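Local coordinates for uncharacterized protein Rv2866 (Mycobacterium tuberculosis, PDB 3G5O) that acts as the ribonuclease toxin of a type II toxin-antitoxin pair, cleaving RNA preferentially at the 3' end of purine ribonucleotides, and is neutralised by its cognate antitoxin, at residues Tyr75-Arg80 against Val88-Val93; Val20-Thr25 against Phe44-Leu49. One frame throughout, in Å; residues are numbered along the deposited sequence.

Contact 1 of 2, residues Tyr75-Arg80 against Val88-Val93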
ATOM      1  N   TYR C  75     -11.525  -6.273 -14.602  1.00 17.19           N
ATOM      2  CA  TYR C  75     -10.343  -5.546 -15.113  1.00 17.90           C
ATOM      3  C   TYR C  75     -10.125  -4.157 -14.512  1.00 17.40           C
ATOM      4  O   TYR C  75     -11.091  -3.464 -14.059  1.00 17.75           O
ATOM      5  CB  TYR C  75     -10.260  -5.523 -16.648  1.00 17.62           C
ATOM      6  CG  TYR C  75     -11.353  -4.733 -17.327  1.00 19.64           C
ATOM      7  CD1 TYR C  75     -11.262  -3.348 -17.413  1.00 20.34           C
ATOM      8  CD2 TYR C  75     -12.487  -5.365 -17.844  1.00 18.23           C
ATOM      9  CE1 TYR C  75     -12.243  -2.616 -18.035  1.00 21.76           C
ATOM     10  CE2 TYR C  75     -13.521  -4.607 -18.489  1.00 21.31           C
ATOM     11  CZ  TYR C  75     -13.349  -3.230 -18.578  1.00 25.01           C
ATOM     12  OH  TYR C  75     -14.313  -2.403 -19.132  1.00 28.87           O
ATOM     13  N   ARG C  76      -8.850  -3.760 -14.512  1.00 16.24           N
ATOM     14  CA  ARG C  76      -8.440  -2.440 -14.072  1.00 16.76           C
ATOM     15  C   ARG C  76      -7.486  -1.768 -15.030  1.00 16.62           C
ATOM     16  O   ARG C  76      -6.628  -2.415 -15.641  1.00 16.44           O
ATOM     17  CB  ARG C  76      -7.794  -2.493 -12.686  1.00 16.84           C
ATOM     18  CG  ARG C  76      -8.776  -2.807 -11.547  1.00 18.45           C
ATOM     19  CD  ARG C  76      -7.940  -3.122 -10.289  1.00 22.35           C
ATOM     20  NE  ARG C  76      -8.717  -3.059  -9.056  1.00 24.71           N
ATOM     21  CZ  ARG C  76      -9.391  -4.085  -8.523  1.00 28.32           C
ATOM     22  NH1 ARG C  76      -9.390  -5.277  -9.124  1.00 23.66           N
ATOM     23  NH2 ARG C  76     -10.052  -3.919  -7.370  1.00 27.70           N
ATOM     24  N   LEU C  77      -7.623  -0.458 -15.150  1.00 15.27           N
ATOM     25  CA  LEU C  77      -6.660   0.325 -15.906  1.00 15.62           C
ATOM     26  C   LEU C  77      -5.973   1.229 -14.925  1.00 16.19           C
ATOM     27  O   LEU C  77      -6.638   1.806 -14.047  1.00 15.60           O
ATOM     28  CB  LEU C  77      -7.383   1.199 -16.933  1.00 15.15           C
ATOM     29  CG  LEU C  77      -7.790   0.465 -18.206  1.00 18.26           C
ATOM     30  CD1 LEU C  77      -8.938  -0.498 -17.861  1.00 19.40           C
ATOM     31  CD2 LEU C  77      -8.285   1.399 -19.284  1.00 15.00           C
ATOM     32  N   LEU C  78      -4.669   1.367 -15.102  1.00 16.45           N
ATOM     33  CA  LEU C  78      -3.843   2.314 -14.344  1.00 16.94           C
ATOM     34  C   LEU C  78      -3.478   3.463 -15.284  1.00 16.88           C
ATOM     35  O   LEU C  78      -2.959   3.236 -16.378  1.00 16.68           O
ATOM     36  CB  LEU C  78      -2.554   1.637 -13.868  1.00 16.21           C
ATOM     37  CG  LEU C  78      -1.559   2.469 -13.028  1.00 18.05           C
ATOM     38  CD1 LEU C  78      -2.192   2.722 -11.664  1.00 16.76           C
ATOM     39  CD2 LEU C  78      -0.205   1.723 -12.877  1.00 17.01           C
ATOM     40  N   TYR C  79      -3.699   4.704 -14.873  1.00 16.58           N
ATOM     41  CA  TYR C  79      -3.545   5.804 -15.843  1.00 16.71           C
ATOM     42  C   TYR C  79      -3.117   7.117 -15.232  1.00 18.44           C
ATOM     43  O   TYR C  79      -3.143   7.234 -14.017  1.00 17.50           O
ATOM     44  CB  TYR C  79      -4.817   6.015 -16.673  1.00 16.79           C
ATOM     45  CG  TYR C  79      -6.061   6.266 -15.887  1.00 16.50           C
ATOM     46  CD1 TYR C  79      -6.558   7.561 -15.748  1.00 17.46           C
ATOM     47  CD2 TYR C  79      -6.769   5.210 -15.287  1.00 14.50           C
ATOM     48  CE1 TYR C  79      -7.745   7.817 -15.031  1.00 16.18           C
ATOM     49  CE2 TYR C  79      -7.945   5.449 -14.562  1.00 16.61           C
ATOM     50  CZ  TYR C  79      -8.435   6.758 -14.452  1.00 18.71           C
ATOM     51  OH  TYR C  79      -9.605   7.006 -13.745  1.00 18.39           O
ATOM     52  N   ARG C  80      -2.689   8.062 -16.081  1.00 19.29           N
ATOM     53  CA  ARG C  80      -2.387   9.410 -15.648  1.00 21.14           C
ATOM     54  C   ARG C  80      -3.330  10.351 -16.385  1.00 22.77           C
ATOM     55  O   ARG C  80      -3.791  10.036 -17.492  1.00 21.13           O
ATOM     56  CB  ARG C  80      -0.938   9.770 -16.004  1.00 21.68           C
ATOM     57  CG  ARG C  80       0.112   8.954 -15.187  1.00 23.43           C
ATOM     58  CD  ARG C  80       1.509   9.577 -15.352  1.00 27.97           C
ATOM     59  NE  ARG C  80       2.600   8.838 -14.702  1.00 29.06           N
ATOM     60  CZ  ARG C  80       2.900   8.925 -13.417  1.00 28.75           C
ATOM     61  NH1 ARG C  80       2.178   9.712 -12.619  1.00 28.85           N
ATOM     62  NH2 ARG C  80       3.932   8.246 -12.934  1.00 27.15           N
ATOM     63  N   VAL C  88      -5.509  11.548 -21.337  1.00 21.01           N
ATOM     64  CA  VAL C  88      -5.323  10.470 -20.370  1.00 20.19           C
ATOM     65  C   VAL C  88      -4.388   9.490 -21.042  1.00 19.27           C
ATOM     66  O   VAL C  88      -4.584   9.193 -22.227  1.00 19.05           O
ATOM     67  CB  VAL C  88      -6.632   9.752 -20.130  1.00 20.52           C
ATOM     68  CG1 VAL C  88      -6.409   8.391 -19.324  1.00 22.18           C
ATOM     69  CG2 VAL C  88      -7.612  10.693 -19.430  1.00 20.22           C
ATOM     70  N   VAL C  89      -3.404   8.987 -20.283  1.00 18.15           N
ATOM     71  CA  VAL C  89      -2.461   7.991 -20.749  1.00 18.31           C
ATOM     72  C   VAL C  89      -2.505   6.760 -19.870  1.00 17.58           C
ATOM     73  O   VAL C  89      -2.305   6.840 -18.655  1.00 16.74           O
ATOM     74  CB  VAL C  89      -1.002   8.536 -20.824  1.00 18.83           C
ATOM     75  CG1 VAL C  89      -0.088   7.474 -21.441  1.00 21.07           C
ATOM     76  CG2 VAL C  89      -0.928   9.793 -21.715  1.00 21.74           C
ATOM     77  N   ILE C  90      -2.837   5.623 -20.492  1.00 17.29           N
ATOM     78  CA  ILE C  90      -2.948   4.342 -19.811  0.50 16.42           C
ATOM     79  C   ILE C  90      -1.559   3.734 -19.709  1.00 16.91           C
ATOM     80  O   ILE C  90      -0.907   3.531 -20.727  1.00 16.72           O
ATOM     81  CB  ILE C  90      -3.810   3.345 -20.635  0.50 16.84           C
ATOM     82  CG1 ILE C  90      -5.096   4.022 -21.122  0.50 16.43           C
ATOM     83  CG2 ILE C  90      -4.095   2.050 -19.830  0.50 14.64           C
ATOM     84  CD1 ILE C  90      -5.971   4.489 -19.989  0.50 15.72           C
ATOM     85  N   LEU C  91      -1.147   3.408 -18.493  1.00 16.73           N
ATOM     86  CA  LEU C  91       0.154   2.833 -18.181  1.00 16.69           C
ATOM     87  C   LEU C  91       0.077   1.318 -18.143  1.00 16.42           C
ATOM     88  O   LEU C  91       1.003   0.658 -18.611  1.00 17.74           O
ATOM     89  CB  LEU C  91       0.615   3.318 -16.781  1.00 15.37           C
ATOM     90  CG  LEU C  91       0.527   4.831 -16.580  1.00 19.25           C
ATOM     91  CD1 LEU C  91       1.042   5.116 -15.196  1.00 22.91           C
ATOM     92  CD2 LEU C  91       1.302   5.710 -17.677  1.00 18.78           C
ATOM     93  N   ARG C  92      -1.017   0.784 -17.603  1.00 17.26           N
ATOM     94  CA  ARG C  92      -1.181  -0.656 -17.413  1.00 17.44           C
ATOM     95  C   ARG C  92      -2.644  -1.063 -17.513  1.00 17.87           C
ATOM     96  O   ARG C  92      -3.572  -0.281 -17.179  1.00 17.39           O
ATOM     97  CB  ARG C  92      -0.674  -1.110 -16.021  1.00 19.00           C
ATOM     98  CG  ARG C  92       0.838  -0.847 -15.695  1.00 20.62           C
ATOM     99  CD  ARG C  92       1.777  -1.750 -16.531  1.00 22.61           C
ATOM    100  NE  ARG C  92       1.417  -3.176 -16.471  1.00 26.95           N
ATOM    101  CZ  ARG C  92       1.870  -4.019 -15.527  1.00 29.53           C
ATOM    102  NH1 ARG C  92       2.687  -3.597 -14.568  1.00 24.44           N
ATOM    103  NH2 ARG C  92       1.504  -5.292 -15.539  1.00 30.39           N
ATOM    104  N   VAL C  93      -2.847  -2.317 -17.909  1.00 16.73           N
ATOM    105  CA  VAL C  93      -4.185  -2.942 -17.883  1.00 16.81           C
ATOM    106  C   VAL C  93      -4.016  -4.299 -17.202  1.00 16.87           C
ATOM    107  O   VAL C  93      -3.055  -5.064 -17.496  1.00 16.71           O
ATOM    108  CB  VAL C  93      -4.762  -3.143 -19.313  1.00 17.48           C
ATOM    109  CG1 VAL C  93      -6.177  -3.769 -19.233  1.00 17.90           C
ATOM    110  CG2 VAL C  93      -4.835  -1.807 -20.034  1.00 17.46           C
TER

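Contact 2 of 2, residues Val20-Thr25 against Phe44-Leu49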
ATOM      1  N   VAL C  20      -7.464   9.757 -25.181  1.00 20.49           N
ATOM      2  CA  VAL C  20      -6.919   8.614 -24.420  1.00 19.81           C
ATOM      3  C   VAL C  20      -5.844   7.991 -25.280  1.00 20.15           C
ATOM      4  O   VAL C  20      -6.028   7.829 -26.500  1.00 20.39           O
ATOM      5  CB  VAL C  20      -8.009   7.561 -24.060  1.00 19.50           C
ATOM      6  CG1 VAL C  20      -7.341   6.247 -23.472  1.00 16.90           C
ATOM      7  CG2 VAL C  20      -8.986   8.131 -23.059  1.00 19.50           C
ATOM      8  N   ARG C  21      -4.701   7.686 -24.661  1.00 19.86           N
ATOM      9  CA  ARG C  21      -3.564   7.101 -25.368  1.00 20.06           C
ATOM     10  C   ARG C  21      -3.089   5.918 -24.528  1.00 19.51           C
ATOM     11  O   ARG C  21      -3.202   5.951 -23.289  1.00 19.88           O
ATOM     12  CB  ARG C  21      -2.400   8.106 -25.450  1.00 20.37           C
ATOM     13  CG  ARG C  21      -2.698   9.480 -26.043  1.00 23.89           C
ATOM     14  CD  ARG C  21      -2.627   9.503 -27.544  1.00 25.65           C
ATOM     15  NE  ARG C  21      -1.328   9.141 -28.123  1.00 28.74           N
ATOM     16  CZ  ARG C  21      -1.111   9.078 -29.447  1.00 28.53           C
ATOM     17  NH1 ARG C  21      -2.092   9.397 -30.285  1.00 30.02           N
ATOM     18  NH2 ARG C  21       0.068   8.706 -29.941  1.00 28.31           N
ATOM     19  N   PHE C  22      -2.521   4.909 -25.178  1.00 18.85           N
ATOM     20  CA  PHE C  22      -1.979   3.741 -24.473  1.00 19.29           C
ATOM     21  C   PHE C  22      -0.477   3.841 -24.689  1.00 19.66           C
ATOM     22  O   PHE C  22      -0.023   4.094 -25.826  1.00 20.32           O
ATOM     23  CB  PHE C  22      -2.455   2.408 -25.112  1.00 18.58           C
ATOM     24  CG  PHE C  22      -3.850   1.967 -24.695  1.00 19.65           C
ATOM     25  CD1 PHE C  22      -4.013   0.866 -23.857  1.00 20.38           C
ATOM     26  CD2 PHE C  22      -4.978   2.603 -25.194  1.00 19.31           C
ATOM     27  CE1 PHE C  22      -5.286   0.437 -23.463  1.00 19.95           C
ATOM     28  CE2 PHE C  22      -6.258   2.193 -24.818  1.00 20.51           C
ATOM     29  CZ  PHE C  22      -6.399   1.079 -23.962  1.00 18.68           C
ATOM     30  N   THR C  23       0.276   3.625 -23.617  1.00 19.69           N
ATOM     31  CA  THR C  23       1.735   3.453 -23.706  1.00 19.65           C
ATOM     32  C   THR C  23       2.004   2.072 -24.315  1.00 20.79           C
ATOM     33  O   THR C  23       1.101   1.218 -24.399  1.00 18.41           O
ATOM     34  CB  THR C  23       2.415   3.504 -22.320  1.00 19.42           C
ATOM     35  OG1 THR C  23       1.827   2.516 -21.455  1.00 18.17           O
ATOM     36  CG2 THR C  23       2.270   4.895 -21.672  1.00 18.65           C
ATOM     37  N   THR C  24       3.259   1.853 -24.711  1.00 22.24           N
ATOM     38  CA  THR C  24       3.758   0.518 -25.104  1.00 23.38           C
ATOM     39  C   THR C  24       3.533  -0.507 -24.032  1.00 20.89           C
ATOM     40  O   THR C  24       3.160  -1.646 -24.319  1.00 20.77           O
ATOM     41  CB  THR C  24       5.299   0.545 -25.451  1.00 24.16           C
ATOM     42  OG1 THR C  24       5.492   1.457 -26.528  1.00 28.48           O
ATOM     43  CG2 THR C  24       5.801  -0.821 -25.886  1.00 28.48           C
ATOM     44  N   THR C  25       3.725  -0.106 -22.782  1.00 20.44           N
ATOM     45  CA  THR C  25       3.552  -1.057 -21.643  0.50 19.71           C
ATOM     46  C   THR C  25       2.113  -1.515 -21.582  1.00 19.15           C
ATOM     47  O   THR C  25       1.842  -2.710 -21.386  1.00 19.27           O
ATOM     48  CB  THR C  25       3.813  -0.507 -20.197  0.50 19.32           C
ATOM     49  OG1 THR C  25       3.285   0.809 -20.064  0.50 20.04           O
ATOM     50  CG2 THR C  25       5.283  -0.565 -19.778  0.50 21.45           C
ATOM     51  N   PHE C  44     -14.183   0.736 -23.036  1.00 18.16           N
ATOM     52  CA  PHE C  44     -14.184   1.517 -21.794  1.00 18.96           C
ATOM     53  C   PHE C  44     -13.162   2.682 -21.927  1.00 17.97           C
ATOM     54  O   PHE C  44     -13.495   3.814 -21.656  1.00 19.28           O
ATOM     55  CB  PHE C  44     -13.807   0.626 -20.583  1.00 18.30           C
ATOM     56  CG  PHE C  44     -13.596   1.393 -19.323  1.00 19.53           C
ATOM     57  CD1 PHE C  44     -14.617   2.171 -18.803  1.00 21.33           C
ATOM     58  CD2 PHE C  44     -12.382   1.328 -18.651  1.00 21.39           C
ATOM     59  CE1 PHE C  44     -14.432   2.904 -17.630  1.00 24.40           C
ATOM     60  CE2 PHE C  44     -12.182   2.057 -17.490  1.00 22.55           C
ATOM     61  CZ  PHE C  44     -13.221   2.833 -16.978  1.00 20.68           C
ATOM     62  N   ALA C  45     -11.949   2.385 -22.389  1.00 17.96           N
ATOM     63  CA  ALA C  45     -10.874   3.394 -22.459  1.00 18.28           C
ATOM     64  C   ALA C  45     -11.327   4.547 -23.342  1.00 20.24           C
ATOM     65  O   ALA C  45     -11.154   5.711 -22.977  1.00 21.44           O
ATOM     66  CB  ALA C  45      -9.586   2.788 -23.009  1.00 17.88           C
ATOM     67  N   PHE C  46     -11.942   4.238 -24.475  1.00 19.73           N
ATOM     68  CA  PHE C  46     -12.303   5.304 -25.418  1.00 22.12           C
ATOM     69  C   PHE C  46     -13.702   5.889 -25.236  1.00 22.58           C
ATOM     70  O   PHE C  46     -14.109   6.774 -25.996  1.00 22.82           O
ATOM     71  CB  PHE C  46     -12.038   4.838 -26.867  1.00 20.54           C
ATOM     72  CG  PHE C  46     -10.562   4.585 -27.130  1.00 21.80           C
ATOM     73  CD1 PHE C  46      -9.632   5.601 -26.943  1.00 20.57           C
ATOM     74  CD2 PHE C  46     -10.097   3.322 -27.486  1.00 23.72           C
ATOM     75  CE1 PHE C  46      -8.271   5.370 -27.164  1.00 20.00           C
ATOM     76  CE2 PHE C  46      -8.740   3.080 -27.731  1.00 22.96           C
ATOM     77  CZ  PHE C  46      -7.823   4.096 -27.552  1.00 23.69           C
ATOM     78  N   GLY C  47     -14.422   5.383 -24.235  1.00 22.92           N
ATOM     79  CA  GLY C  47     -15.793   5.801 -23.953  1.00 22.85           C
ATOM     80  C   GLY C  47     -15.883   6.416 -22.571  1.00 23.29           C
ATOM     81  O   GLY C  47     -15.504   7.568 -22.392  1.00 23.19           O
ATOM     82  N   ASP C  48     -16.366   5.652 -21.589  1.00 22.23           N
ATOM     83  CA  ASP C  48     -16.491   6.147 -20.224  1.00 22.57           C
ATOM     84  C   ASP C  48     -15.235   6.770 -19.623  1.00 22.27           C
ATOM     85  O   ASP C  48     -15.344   7.761 -18.907  1.00 20.79           O
ATOM     86  CB  ASP C  48     -17.063   5.081 -19.269  1.00 21.69           C
ATOM     87  CG  ASP C  48     -18.525   4.736 -19.585  1.00 26.82           C
ATOM     88  OD1 ASP C  48     -19.157   5.448 -20.424  1.00 29.34           O
ATOM     89  OD2 ASP C  48     -19.039   3.744 -19.020  1.00 30.33           O
ATOM     90  N   LEU C  49     -14.064   6.170 -19.849  1.00 21.89           N
ATOM     91  CA  LEU C  49     -12.842   6.721 -19.257  1.00 22.29           C
ATOM     92  C   LEU C  49     -12.458   8.079 -19.859  1.00 22.47           C
ATOM     93  O   LEU C  49     -12.048   9.033 -19.132  1.00 22.80           O
ATOM     94  CB  LEU C  49     -11.677   5.742 -19.368  1.00 20.68           C
ATOM     95  CG  LEU C  49     -10.333   6.313 -18.970  1.00 23.16           C
ATOM     96  CD1 LEU C  49     -10.263   6.535 -17.451  1.00 24.31           C
ATOM     97  CD2 LEU C  49      -9.206   5.399 -19.473  1.00 20.03           C
TER

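Contact 1 of 2, residues Tyr75-Arg80 against Val88-Val93
A classic beta bulge shifts the register of this antiparallel hairpin: Leu-91 and Arg-92 both sit across from Leu-78. Leu-78 N gives Arg-92 O a nearly straight bond of 2.9 Å from above the carbonyl plane, while Leu-78 O takes an in-plane bond from Leu-91 N at 2.8 Å and a weak one from Arg-92 N. Beyond the bulge, Arg-80 and Val-89 exchange two backbone bonds. Leu-78, its CG anti to the backbone N (chi1 -179°), brings CD2 within 4.0 Å of Arg-92 CG; the arginine chain bends at chi2 and chi3, carrying NE to a salt bridge with Asp-29. Arg-80, extended from CG to NE, crosses Leu-91 obliquely, CG 3.9 Å from Leu-91 CD1, and its NH2 bridges to Asp-75 of the antitoxin chain. On the face of Leu-77, Tyr-79, Ile-90 and Val-93, Ile-90 CD1 reaches Leu-77 CD2 (3.9 Å) and Tyr-79 CB (3.8 Å). Tyr-79 CG takes the crowded position between backbone N and carbonyl carbon (chi1 56°); its CD1 meets Val-88 CG1 at 3.7 Å and its OH bonds Pro-53 O. Leu-49 of helix 35-51 packs on that face, Trp-61 of the antitoxin chain on Leu-78 and Arg-92; strand 75-82 lies between 68-72 and 87-95.

Contact 2 of 2, residues Val20-Thr25 against Phe44-Leu49
Two phenylalanine rings, Phe-22 from strand 19-23 and Phe-46 from helix 35-51, meet obliquely, their planes at 53° and their centroids 5.8 Å apart. Phe-46 CZ arrives at the edge of the Phe-22 ring, near its plane, 3.7 Å from CE2. At the edge of the Phe-46 ring, in plane, lies the carbonyl oxygen of Val-20, 3.4 Å from CE1. Ala-45 CB approaches the Phe-22 ring obliquely and touches its CZ at 3.7 Å, while within the helix Leu-49 CB sits over one face of Phe-44, displaced toward the rim. Both Phe-22 and Phe-46 set CG anti to the carbonyl carbon (chi1 -81° and -64°), which swings each ring toward the other segment. Val-20 points at the helix and crosses Phe-46 obliquely: its CB lies 3.8 Å from Phe-46 CE1, and its CG2 presses to 3.3 Å from Ala-45 O. That carbonyl belongs to a wider pi-type turn at 45-49, where Phe-44 O accepts from both Gly-47 N and Leu-49 N. Phe-22 and Thr-23 also pair antiparallel with a strand of the antitoxin chain, extending the sheet across the interface. With no hydrogen bond joining the segments, the helix packs against the sheet of this RelE-family toxin by apolar and aromatic contacts, the C-H at CE1 of Phe-46 probably giving the Val-20 carbonyl a mildly favourable electrostatic neighbour.

How the contacts relate
Both contacts are buried, yet they illustrate how one core is built by two kinds of chemistry. Contact 1 joins adjacent strands of the sheet through backbone hydrogen bonds, with side chains added on both faces; contact 2 lays helix 35-51 against strand 19-23, outermost within this chain, by side-chain packing. Strand 87-95 ties them together, because it is the neighbour of 19-23: Ile-90 N lies 2.8 Å from Arg-21 O and Leu-91 O 2.7 Å from Thr-25 OG1, both probable hydrogen bonds. Ile-90 CD1 also meets Leu-49 CD2 at 3.4 Å, merging the two apolar clusters. The antitoxin chain borders each, meeting arginines of contact 1 and pairing with strand 19-23 at contact 2.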